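PDB 1M7S: catalase from Pseudomonas syringae, which decomposes hydrogen peroxide into water and oxygen with the help of a heme cofactor, protecting cells from its toxic effects. Local coordinates for residues P47-H52 / M337-A342; F86-S91 / E304-A309; A109-T114 / P348-K353. All coordinates share one frame; numbering follows the deposited sequence.

Contact 1 (P47-H52 / M337-A342). With HEM (protoporphyrin IX containing Fe), chain E.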
loop_
_atom_site.group_PDB
_atom_site.type_symbol
_atom_site.label_atom_id
_atom_site.label_comp_id
_atom_site.label_asym_id
_atom_site.label_seq_id
_atom_site.Cartn_x
_atom_site.Cartn_y
_atom_site.Cartn_z
ATOM N N PRO A 47 2.735 3.770 8.364
ATOM C CA PRO A 47 3.756 4.813 8.376
ATOM C C PRO A 47 3.482 5.818 9.493
ATOM O O PRO A 47 2.304 6.180 9.657
ATOM C CB PRO A 47 3.718 5.524 6.988
ATOM C CG PRO A 47 3.084 4.384 6.163
ATOM C CD PRO A 47 2.030 3.749 7.099
ATOM N N GLU A 48 4.538 6.197 10.247
ATOM C CA GLU A 48 4.315 7.295 11.209
ATOM C C GLU A 48 4.123 8.627 10.467
ATOM O O GLU A 48 4.497 8.756 9.294
ATOM C CB GLU A 48 5.445 7.400 12.255
ATOM C CG GLU A 48 6.734 8.010 11.693
ATOM C CD GLU A 48 7.924 7.982 12.663
ATOM O OE1 GLU A 48 7.919 7.322 13.739
ATOM O OE2 GLU A 48 8.921 8.696 12.324
ATOM N N ARG A 49 3.603 9.660 11.145
ATOM C CA ARG A 49 3.455 10.961 10.503
ATOM C C ARG A 49 4.879 11.450 10.100
ATOM O O ARG A 49 5.851 11.228 10.828
ATOM C CB ARG A 49 2.826 12.001 11.411
ATOM C CG ARG A 49 1.341 11.709 11.790
ATOM C CD ARG A 49 1.006 12.466 13.056
ATOM N NE ARG A 49 -0.470 12.361 13.346
ATOM C CZ ARG A 49 -1.038 11.228 13.715
ATOM N NH1 ARG A 49 -0.370 10.088 13.939
ATOM N NH2 ARG A 49 -2.361 11.287 13.919
ATOM N N VAL A 50 4.967 12.093 8.934
ATOM C CA VAL A 50 6.265 12.562 8.394
ATOM C C VAL A 50 6.857 13.609 9.309
ATOM O O VAL A 50 8.091 13.726 9.411
ATOM C CB VAL A 50 6.081 13.027 6.939
ATOM C CG1 VAL A 50 5.306 14.351 6.851
ATOM C CG2 VAL A 50 7.434 13.261 6.258
ATOM N N VAL A 51 6.028 14.353 10.043
ATOM C CA VAL A 51 6.435 15.253 11.091
ATOM C C VAL A 51 5.334 15.075 12.220
ATOM O O VAL A 51 4.247 14.639 11.850
ATOM C CB VAL A 51 6.606 16.742 10.785
ATOM C CG1 VAL A 51 7.857 17.014 9.901
ATOM C CG2 VAL A 51 5.388 17.309 10.056
ATOM N N HIS A 52 5.704 15.501 13.410
ATOM C CA HIS A 52 4.786 15.350 14.581
ATOM C C HIS A 52 4.382 13.884 14.764
ATOM O O HIS A 52 3.321 13.526 15.264
ATOM C CB HIS A 52 3.554 16.240 14.394
ATOM C CG HIS A 52 3.822 17.726 14.329
ATOM N ND1 HIS A 52 3.577 18.517 15.404
ATOM C CD2 HIS A 52 4.276 18.555 13.352
ATOM C CE1 HIS A 52 3.875 19.791 15.106
ATOM N NE2 HIS A 52 4.301 19.811 13.843
ATOM N N MET A 337 -3.975 10.542 2.648
ATOM C CA MET A 337 -4.406 9.579 1.624
ATOM C C MET A 337 -3.404 8.424 1.641
ATOM O O MET A 337 -3.755 7.289 1.298
ATOM C CB MET A 337 -4.455 10.237 0.264
ATOM C CG MET A 337 -5.618 11.232 0.065
ATOM S SD MET A 337 -7.099 10.385 -0.494
ATOM C CE MET A 337 -8.400 11.530 -0.114
ATOM N N TYR A 338 -2.126 8.751 1.896
ATOM C CA TYR A 338 -1.081 7.736 1.919
ATOM C C TYR A 338 -0.966 7.024 3.267
ATOM O O TYR A 338 -0.965 5.800 3.273
ATOM C CB TYR A 338 0.272 8.429 1.616
ATOM C CG TYR A 338 1.458 7.552 1.899
ATOM C CD1 TYR A 338 1.664 6.417 1.090
ATOM C CD2 TYR A 338 2.337 7.821 2.954
ATOM C CE1 TYR A 338 2.760 5.585 1.320
ATOM C CE2 TYR A 338 3.398 6.969 3.185
ATOM C CZ TYR A 338 3.594 5.867 2.382
ATOM O OH TYR A 338 4.654 5.016 2.628
ATOM N N ARG A 339 -0.843 7.762 4.357
ATOM C CA ARG A 339 -0.658 7.229 5.710
ATOM C C ARG A 339 -1.842 6.389 6.174
ATOM O O ARG A 339 -1.689 5.362 6.844
ATOM C CB ARG A 339 -0.486 8.403 6.725
ATOM C CG ARG A 339 -0.053 7.931 8.114
ATOM C CD ARG A 339 0.386 9.131 8.960
ATOM N NE ARG A 339 -0.705 10.077 9.275
ATOM C CZ ARG A 339 -1.659 9.908 10.176
ATOM N NH1 ARG A 339 -2.534 10.914 10.379
ATOM N NH2 ARG A 339 -1.807 8.830 10.946
ATOM N N LEU A 340 -3.038 6.871 5.904
ATOM C CA LEU A 340 -4.265 6.171 6.236
ATOM C C LEU A 340 -4.823 5.432 5.032
ATOM O O LEU A 340 -4.934 4.198 5.088
ATOM C CB LEU A 340 -5.313 7.125 6.829
ATOM C CG LEU A 340 -4.807 7.841 8.103
ATOM C CD1 LEU A 340 -5.751 8.982 8.490
ATOM C CD2 LEU A 340 -4.619 6.898 9.243
ATOM N N GLY A 341 -5.123 6.167 3.960
ATOM C CA GLY A 341 -5.752 5.519 2.806
ATOM C C GLY A 341 -6.871 6.449 2.303
ATOM O O GLY A 341 -7.319 7.357 2.989
ATOM N N ALA A 342 -7.373 6.090 1.090
ATOM C CA ALA A 342 -8.488 6.854 0.522
ATOM C C ALA A 342 -9.686 6.876 1.449
ATOM O O ALA A 342 -10.374 7.899 1.543
ATOM C CB ALA A 342 -8.864 6.242 -0.838
HETATM C CHA HEM E . 1.600 17.663 10.935
HETATM C CHB HEM E . 1.441 22.130 12.793
HETATM C CHC HEM E . 3.582 23.847 8.816
HETATM C CHD HEM E . 2.831 19.585 6.600
HETATM C C1A HEM E . 1.390 18.731 11.775
HETATM C C2A HEM E . 0.813 18.625 13.137
HETATM C C3A HEM E . 0.771 19.855 13.647
HETATM C C4A HEM E . 1.328 20.758 12.654
HETATM C CMA HEM E . 0.235 20.318 15.008
HETATM C CAA HEM E . 0.362 17.279 13.728
HETATM C CBA HEM E . -1.184 17.035 13.681
HETATM C CGA HEM E . -1.504 15.748 14.489
HETATM O O1A HEM E . -1.907 14.805 13.764
HETATM O O2A HEM E . -1.354 15.899 15.717
HETATM C C1B HEM E . 1.974 22.993 11.875
HETATM C C2B HEM E . 2.025 24.444 12.000
HETATM C C3B HEM E . 2.637 24.920 10.895
HETATM C C4B HEM E . 2.959 23.794 10.063
HETATM C CMB HEM E . 1.487 25.209 13.218
HETATM C CAB HEM E . 2.999 26.348 10.486
HETATM C CBB HEM E . 2.352 27.418 10.905
HETATM C C1C HEM E . 3.456 22.874 7.858
HETATM C C2C HEM E . 3.651 23.075 6.440
HETATM C C3C HEM E . 3.419 21.909 5.823
HETATM C C4C HEM E . 3.123 20.936 6.854
HETATM C CMC HEM E . 3.989 24.424 5.749
HETATM C CAC HEM E . 3.459 21.536 4.328
HETATM C CBC HEM E . 3.021 22.342 3.345
HETATM C C1D HEM E . 2.501 18.688 7.624
HETATM C C2D HEM E . 2.286 17.265 7.425
HETATM C C3D HEM E . 1.948 16.733 8.602
HETATM C C4D HEM E . 1.942 17.804 9.574
HETATM C CMD HEM E . 2.463 16.595 6.051
HETATM C CAD HEM E . 1.603 15.252 8.927
HETATM C CBD HEM E . 0.041 15.077 8.911
HETATM C CGD HEM E . -0.415 13.633 9.018
HETATM O O1D HEM E . -1.596 13.454 9.478
HETATM O O2D HEM E . 0.297 12.666 8.651
HETATM N NA HEM E . 1.731 20.035 11.555
HETATM N NB HEM E . 2.531 22.617 10.669
HETATM N NC HEM E . 3.162 21.549 8.093
HETATM N ND HEM E . 2.229 18.986 8.944
HETATM FE FE HEM E . 2.353 20.808 9.786
HETATM O O HOH W 1 0.434 6.870 11.498
HETATM O O HOH W 2 4.670 21.053 10.743
#

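Contact 2 (F86-S91 / E304-A309). With HEM (protoporphyrin IX containing Fe), chain E.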
loop_
_atom_site.group_PDB
_atom_site.type_symbol
_atom_site.label_atom_id
_atom_site.label_comp_id
_atom_site.label_asym_id
_atom_site.label_seq_id
_atom_site.Cartn_x
_atom_site.Cartn_y
_atom_site.Cartn_z
ATOM N N PHE A 86 -11.406 16.493 19.588
ATOM C CA PHE A 86 -10.359 15.506 19.791
ATOM C C PHE A 86 -9.098 16.393 19.694
ATOM O O PHE A 86 -9.038 17.153 18.698
ATOM C CB PHE A 86 -10.395 14.395 18.751
ATOM C CG PHE A 86 -9.337 13.340 19.026
ATOM C CD1 PHE A 86 -9.698 12.148 19.607
ATOM C CD2 PHE A 86 -7.996 13.624 18.732
ATOM C CE1 PHE A 86 -8.743 11.169 19.908
ATOM C CE2 PHE A 86 -7.046 12.623 19.033
ATOM C CZ PHE A 86 -7.393 11.444 19.633
ATOM N N VAL A 87 -8.171 16.333 20.642
ATOM C CA VAL A 87 -6.958 17.153 20.552
ATOM C C VAL A 87 -5.746 16.203 20.449
ATOM O O VAL A 87 -5.730 15.279 21.223
ATOM C CB VAL A 87 -6.827 18.107 21.732
ATOM C CG1 VAL A 87 -5.413 18.701 21.863
ATOM C CG2 VAL A 87 -7.846 19.284 21.636
ATOM N N ARG A 88 -4.823 16.448 19.538
ATOM C CA ARG A 88 -3.586 15.638 19.536
ATOM C C ARG A 88 -2.465 16.690 19.790
ATOM O O ARG A 88 -2.360 17.699 19.075
ATOM C CB ARG A 88 -3.338 14.925 18.194
ATOM C CG ARG A 88 -2.100 13.959 18.328
ATOM C CD ARG A 88 -2.194 12.982 17.127
ATOM N NE ARG A 88 -0.894 12.268 17.019
ATOM C CZ ARG A 88 0.258 12.746 16.594
ATOM N NH1 ARG A 88 0.494 13.984 16.171
ATOM N NH2 ARG A 88 1.279 11.843 16.618
ATOM N N PHE A 89 -1.649 16.406 20.831
ATOM C CA PHE A 89 -0.521 17.244 21.185
ATOM C C PHE A 89 0.731 16.512 20.620
ATOM O O PHE A 89 0.638 15.294 20.579
ATOM C CB PHE A 89 -0.327 17.353 22.716
ATOM C CG PHE A 89 -1.357 18.265 23.360
ATOM C CD1 PHE A 89 -1.329 19.626 23.188
ATOM C CD2 PHE A 89 -2.361 17.704 24.156
ATOM C CE1 PHE A 89 -2.267 20.446 23.782
ATOM C CE2 PHE A 89 -3.314 18.491 24.760
ATOM C CZ PHE A 89 -3.260 19.881 24.575
ATOM N N SER A 90 1.810 17.216 20.330
ATOM C CA SER A 90 2.951 16.432 19.782
ATOM C C SER A 90 4.249 17.187 19.800
ATOM O O SER A 90 4.233 18.399 20.038
ATOM C CB SER A 90 2.645 16.158 18.293
ATOM O OG SER A 90 2.271 17.348 17.599
ATOM N N SER A 91 5.370 16.482 19.538
ATOM C CA SER A 91 6.611 17.232 19.245
ATOM C C SER A 91 6.702 17.200 17.731
ATOM O O SER A 91 5.636 17.025 17.091
ATOM C CB SER A 91 7.831 16.623 19.906
ATOM O OG SER A 91 7.842 15.284 19.401
ATOM N N GLU A 304 -3.318 7.480 16.843
ATOM C CA GLU A 304 -2.461 7.279 15.664
ATOM C C GLU A 304 -3.253 7.586 14.401
ATOM O O GLU A 304 -2.725 8.205 13.504
ATOM C CB GLU A 304 -1.926 5.832 15.635
ATOM C CG GLU A 304 -0.794 5.653 14.631
ATOM C CD GLU A 304 0.411 6.560 14.872
ATOM O OE1 GLU A 304 1.111 6.906 13.871
ATOM O OE2 GLU A 304 0.746 6.929 16.001
ATOM N N GLN A 305 -4.508 7.067 14.318
ATOM C CA GLN A 305 -5.275 7.250 13.099
ATOM C C GLN A 305 -5.989 8.582 12.914
ATOM O O GLN A 305 -6.495 8.792 11.780
ATOM C CB GLN A 305 -6.263 6.094 12.919
ATOM C CG GLN A 305 -5.640 4.731 12.723
ATOM C CD GLN A 305 -6.663 3.656 12.425
ATOM O OE1 GLN A 305 -6.409 2.870 11.519
ATOM N NE2 GLN A 305 -7.822 3.626 13.135
ATOM N N VAL A 306 -5.984 9.492 13.865
ATOM C CA VAL A 306 -6.683 10.758 13.650
ATOM C C VAL A 306 -6.020 11.516 12.513
ATOM O O VAL A 306 -4.796 11.516 12.331
ATOM C CB VAL A 306 -6.800 11.552 14.955
ATOM C CG1 VAL A 306 -5.471 12.160 15.427
ATOM C CG2 VAL A 306 -7.909 12.602 14.858
ATOM N N ALA A 307 -6.822 12.184 11.692
ATOM C CA ALA A 307 -6.380 12.911 10.503
ATOM C C ALA A 307 -6.702 14.397 10.681
ATOM O O ALA A 307 -7.871 14.779 10.564
ATOM C CB ALA A 307 -7.073 12.324 9.279
ATOM N N MET A 308 -5.710 15.158 11.151
ATOM C CA MET A 308 -5.916 16.599 11.344
ATOM C C MET A 308 -5.524 17.327 10.066
ATOM O O MET A 308 -4.421 17.042 9.573
ATOM C CB MET A 308 -4.992 17.101 12.467
ATOM C CG MET A 308 -5.178 16.451 13.841
ATOM S SD MET A 308 -6.781 17.062 14.495
ATOM C CE MET A 308 -6.700 16.347 16.139
ATOM N N ALA A 309 -6.359 18.198 9.503
ATOM C CA ALA A 309 -5.955 18.859 8.256
ATOM C C ALA A 309 -6.582 20.233 8.159
ATOM O O ALA A 309 -7.809 20.350 8.281
ATOM C CB ALA A 309 -6.479 17.977 7.097
HETATM C CHA HEM E . 1.600 17.663 10.935
HETATM C CHB HEM E . 1.441 22.130 12.793
HETATM C CHC HEM E . 3.582 23.847 8.816
HETATM C CHD HEM E . 2.831 19.585 6.600
HETATM C C1A HEM E . 1.390 18.731 11.775
HETATM C C2A HEM E . 0.813 18.625 13.137
HETATM C C3A HEM E . 0.771 19.855 13.647
HETATM C C4A HEM E . 1.328 20.758 12.654
HETATM C CMA HEM E . 0.235 20.318 15.008
HETATM C CAA HEM E . 0.362 17.279 13.728
HETATM C CBA HEM E . -1.184 17.035 13.681
HETATM C CGA HEM E . -1.504 15.748 14.489
HETATM O O1A HEM E . -1.907 14.805 13.764
HETATM O O2A HEM E . -1.354 15.899 15.717
HETATM C C1B HEM E . 1.974 22.993 11.875
HETATM C C2B HEM E . 2.025 24.444 12.000
HETATM C C3B HEM E . 2.637 24.920 10.895
HETATM C C4B HEM E . 2.959 23.794 10.063
HETATM C CMB HEM E . 1.487 25.209 13.218
HETATM C CAB HEM E . 2.999 26.348 10.486
HETATM C CBB HEM E . 2.352 27.418 10.905
HETATM C C1C HEM E . 3.456 22.874 7.858
HETATM C C2C HEM E . 3.651 23.075 6.440
HETATM C C3C HEM E . 3.419 21.909 5.823
HETATM C C4C HEM E . 3.123 20.936 6.854
HETATM C CMC HEM E . 3.989 24.424 5.749
HETATM C CAC HEM E . 3.459 21.536 4.328
HETATM C CBC HEM E . 3.021 22.342 3.345
HETATM C C1D HEM E . 2.501 18.688 7.624
HETATM C C2D HEM E . 2.286 17.265 7.425
HETATM C C3D HEM E . 1.948 16.733 8.602
HETATM C C4D HEM E . 1.942 17.804 9.574
HETATM C CMD HEM E . 2.463 16.595 6.051
HETATM C CAD HEM E . 1.603 15.252 8.927
HETATM C CBD HEM E . 0.041 15.077 8.911
HETATM C CGD HEM E . -0.415 13.633 9.018
HETATM O O1D HEM E . -1.596 13.454 9.478
HETATM O O2D HEM E . 0.297 12.666 8.651
HETATM N NA HEM E . 1.731 20.035 11.555
HETATM N NB HEM E . 2.531 22.617 10.669
HETATM N NC HEM E . 3.162 21.549 8.093
HETATM N ND HEM E . 2.229 18.986 8.944
HETATM FE FE HEM E . 2.353 20.808 9.786
HETATM O O HOH W 3 0.440 9.274 17.642
HETATM O O HOH W 2 4.670 21.053 10.743
#

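Contact 3 (A109-T114 / P348-K353)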
loop_
_atom_site.group_PDB
_atom_site.type_symbol
_atom_site.label_atom_id
_atom_site.label_comp_id
_atom_site.label_asym_id
_atom_site.label_seq_id
_atom_site.Cartn_x
_atom_site.Cartn_y
_atom_site.Cartn_z
ATOM N N ALA A 109 -3.213 20.402 17.934
ATOM C CA ALA A 109 -4.198 20.242 16.875
ATOM C C ALA A 109 -5.566 19.859 17.467
ATOM O O ALA A 109 -5.731 18.846 18.164
ATOM C CB ALA A 109 -3.703 19.175 15.893
ATOM N N THR A 110 -6.581 20.614 17.067
ATOM C CA THR A 110 -7.938 20.408 17.629
ATOM C C THR A 110 -8.897 20.083 16.494
ATOM O O THR A 110 -8.973 20.849 15.523
ATOM C CB THR A 110 -8.402 21.693 18.329
ATOM O OG1 THR A 110 -7.494 22.050 19.365
ATOM C CG2 THR A 110 -9.800 21.491 18.986
ATOM N N LYS A 111 -9.537 18.911 16.536
ATOM C CA LYS A 111 -10.564 18.533 15.597
ATOM C C LYS A 111 -11.926 18.901 16.267
ATOM O O LYS A 111 -12.216 18.321 17.314
ATOM C CB LYS A 111 -10.537 17.032 15.348
ATOM C CG LYS A 111 -11.626 16.520 14.429
ATOM C CD LYS A 111 -11.451 15.061 13.960
ATOM C CE LYS A 111 -10.205 14.902 13.081
ATOM N NZ LYS A 111 -10.268 15.741 11.843
ATOM N N PHE A 112 -12.625 19.848 15.655
ATOM C CA PHE A 112 -13.926 20.215 16.280
ATOM C C PHE A 112 -15.021 19.489 15.522
ATOM O O PHE A 112 -15.089 19.611 14.294
ATOM C CB PHE A 112 -14.175 21.698 16.095
ATOM C CG PHE A 112 -13.349 22.674 16.854
ATOM C CD1 PHE A 112 -12.106 23.090 16.369
ATOM C CD2 PHE A 112 -13.787 23.228 18.044
ATOM C CE1 PHE A 112 -11.366 24.049 17.043
ATOM C CE2 PHE A 112 -13.043 24.173 18.714
ATOM C CZ PHE A 112 -11.811 24.614 18.228
ATOM N N TYR A 113 -15.832 18.657 16.156
ATOM C CA TYR A 113 -16.836 17.892 15.433
ATOM C C TYR A 113 -18.127 18.760 15.417
ATOM O O TYR A 113 -18.999 18.464 16.230
ATOM C CB TYR A 113 -17.091 16.566 16.097
ATOM C CG TYR A 113 -15.902 15.589 16.168
ATOM C CD1 TYR A 113 -15.672 14.702 15.162
ATOM C CD2 TYR A 113 -15.090 15.600 17.276
ATOM C CE1 TYR A 113 -14.609 13.785 15.228
ATOM C CE2 TYR A 113 -14.018 14.687 17.401
ATOM C CZ TYR A 113 -13.811 13.803 16.362
ATOM O OH TYR A 113 -12.764 12.897 16.466
ATOM N N THR A 114 -18.081 19.798 14.605
ATOM C CA THR A 114 -19.176 20.789 14.630
ATOM C C THR A 114 -20.418 20.285 13.932
ATOM O O THR A 114 -20.478 19.336 13.169
ATOM C CB THR A 114 -18.852 22.170 14.017
ATOM O OG1 THR A 114 -19.115 22.169 12.619
ATOM C CG2 THR A 114 -17.391 22.559 14.285
ATOM N N PRO A 348 -13.799 5.777 12.468
ATOM C CA PRO A 348 -14.521 6.314 13.599
ATOM C C PRO A 348 -14.038 7.658 14.101
ATOM O O PRO A 348 -14.821 8.645 14.144
ATOM C CB PRO A 348 -14.483 5.219 14.706
ATOM C CG PRO A 348 -14.436 3.998 13.822
ATOM C CD PRO A 348 -13.603 4.326 12.599
ATOM N N VAL A 349 -12.760 7.840 14.363
ATOM C CA VAL A 349 -12.236 9.076 14.928
ATOM C C VAL A 349 -12.304 10.243 13.945
ATOM O O VAL A 349 -12.290 11.394 14.451
ATOM C CB VAL A 349 -10.807 8.861 15.494
ATOM C CG1 VAL A 349 -9.821 8.693 14.348
ATOM C CG2 VAL A 349 -10.387 9.958 16.448
ATOM N N ASN A 350 -12.327 9.939 12.665
ATOM C CA ASN A 350 -12.327 11.005 11.680
ATOM C C ASN A 350 -13.718 11.353 11.159
ATOM O O ASN A 350 -13.851 12.360 10.449
ATOM C CB ASN A 350 -11.400 10.617 10.522
ATOM C CG ASN A 350 -9.968 10.536 11.017
ATOM O OD1 ASN A 350 -9.566 11.368 11.850
ATOM N ND2 ASN A 350 -9.214 9.579 10.517
ATOM N N GLN A 351 -14.731 10.538 11.501
ATOM C CA GLN A 351 -16.064 10.846 10.928
ATOM C C GLN A 351 -16.655 12.117 11.533
ATOM O O GLN A 351 -16.463 12.424 12.698
ATOM C CB GLN A 351 -17.019 9.694 11.302
ATOM C CG GLN A 351 -16.817 8.401 10.560
ATOM C CD GLN A 351 -17.568 7.244 11.225
ATOM O OE1 GLN A 351 -18.432 7.392 12.088
ATOM N NE2 GLN A 351 -17.209 6.022 10.881
ATOM N N PRO A 352 -17.435 12.856 10.758
ATOM C CA PRO A 352 -18.116 14.045 11.238
ATOM C C PRO A 352 -19.355 13.565 12.019
ATOM O O PRO A 352 -19.764 12.394 11.841
ATOM C CB PRO A 352 -18.610 14.787 9.993
ATOM C CG PRO A 352 -18.724 13.679 8.980
ATOM C CD PRO A 352 -17.723 12.565 9.350
ATOM N N LYS A 353 -19.987 14.469 12.729
ATOM C CA LYS A 353 -21.179 14.184 13.501
ATOM C C LYS A 353 -22.436 14.530 12.673
ATOM O O LYS A 353 -23.516 14.636 13.258
ATOM C CB LYS A 353 -21.335 15.024 14.730
ATOM C CG LYS A 353 -20.533 15.299 15.923
ATOM C CD LYS A 353 -20.230 14.103 16.797
ATOM C CE LYS A 353 -18.955 13.433 16.303
ATOM N NZ LYS A 353 -17.998 13.228 17.434
HETATM O O HOH W 4 -12.191 14.446 10.119
HETATM O O HOH W 5 -19.043 17.100 12.529
#

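Contact 1 (P47-H52 / M337-A342)
The propionate-binding end of the heme pocket is built here by R49 and R339, whose side chains cross so that each guanidinium lies over a face of the other. Their planes are 32° apart, and R49 NH1 comes within 3.6 Å of R339 NH2. The heme carboxylates at the guanidinium edges probably offset this meeting of like charges. R339 grips one propionate with two donors, NE to HEM O2D (2.8 Å) and NH1 to HEM O1D (2.9 Å). R49 serves the other through NE, 2.9 Å from HEM O1A, with an N-H...O angle of 158°. R339 starts with CG anti to the backbone N (chi1 -170°), which lays CG against P47 O at 3.3 Å. A water spans the same gap, accepting from R339 NH2 and donating to P47 O (2.7 Å). P47 CG also packs on Y338 CE2 at 4.0 Å, while Y338 OH is hydrogen-bonded to R45 O of the second subunit. Further along, H52, predicted to be an active-site residue, lays its ring over the porphyrin with HEM C2A under its centre, and its ND1 is hydrogen-bonded to S90 OG. The contact thus joins the loop between helix 32-41 and strand 55-64 to helix 323-339, which also carries Y332, the heme-iron ligand by similarity.

Contact 2 (F86-S91 / E304-A309)
R88 NH1 donates to HEM O2A over 2.7 Å at a nearly straight 165°, and V306 packs on the same arginine side chain. R88 stands on strand 82-90 of the catalase beta barrel, and the contact is where this strand packs against the loop after helix 299-304 beside the heme propionate. An extended chain with CG anti to the backbone N (chi1 -174°) carries the guanidinium out to the propionate. The carboxylate oxygen lies at the guanidinium edge, in its plane. So does a water that accepts from R88 NH2 at 2.9 Å and donates to E304 OE2, joining opposite charges that do not touch directly. H52 O takes a further hydrogen bond from NH2, so the arginine links the propionate to the backbone of a predicted active-site residue. Nearer the backbone the packing is apolar. V306 CG1 touches the arginine chain at R88 CD, 3.8 Å away, the two side chains crossing at a slant, and also meets F86 CE2 at 4.0 Å, while V306 CG2 touches F86 CD2. M308, with its CG 3.7 Å from HEM O1A, sends its methyl to the strand: M308 CE sits at the edge of the F86 ring, near its plane, and 3.6 Å from F86 O.

Contact 3 (A109-T114 / P348-K353)
Y113 and V349 share the one direct hydrogen bond of this contact: Y113 OH donates to V349 O over 2.6 Å, in the plane of the carbonyl and with a C=O...O angle of 149°. The short bond fixes the tip of the ring against the loop. A second carbonyl, Q351 O, comes to the ring edge 3.4 Å from Y113 CE1, so two backbone oxygens border one side of the aromatic group. The charged interaction is a cation-pi contact. K353 CG is anti to the carbonyl carbon (chi1 -57°), and bends at chi2, chi3 and chi4 then bring NZ over the ring face, 3.7 Å from the Y113 centroid and 22° off the normal, with CG and CE against Y113 CB. K111 CG covers the opposite face of the ring toward the rim, so that the tyrosine is sandwiched between the aliphatic part of one lysine and the ammonium of another. Two waters complete the contact. One accepts from K111 NZ (2.9 Å) and donates to N350 O; the other donates to T114 O (2.7 Å) and accepts from K353 N. K111 NZ forms a salt bridge with D120 on strand 117-124 and also donates to A307 O, while N350 OD1 accepts from A307 N, so both segments are bonded to A307. At Y113 the backbone makes an inverse gamma turn. The whole is a barrel strand, 107-114, covered by the long irregular chain after helix 323-339, the wrapping segment of the catalase fold.

How the contacts relate
Read from the N terminus, the three contacts illustrate how chain pieces far apart in sequence converge around the heme and the barrel wall beside it. Residues 47-52 come first and pair with 337-342 to close contact 1, the longest loop of the three. Contact 2, 86-91 with 304-309, opens and closes within that loop and is therefore nested in it. Contact 3 starts at 109-114 inside both loops but pairs with 348-353 after both have closed, so it crosses each of them. Strands 82-90 and 107-114 are antiparallel neighbours in the barrel, joined by F86 O to K111 N. Contact 3 reaches the heme through A109 and otherwise ties strand 107-114 to the chain after helix 323-339.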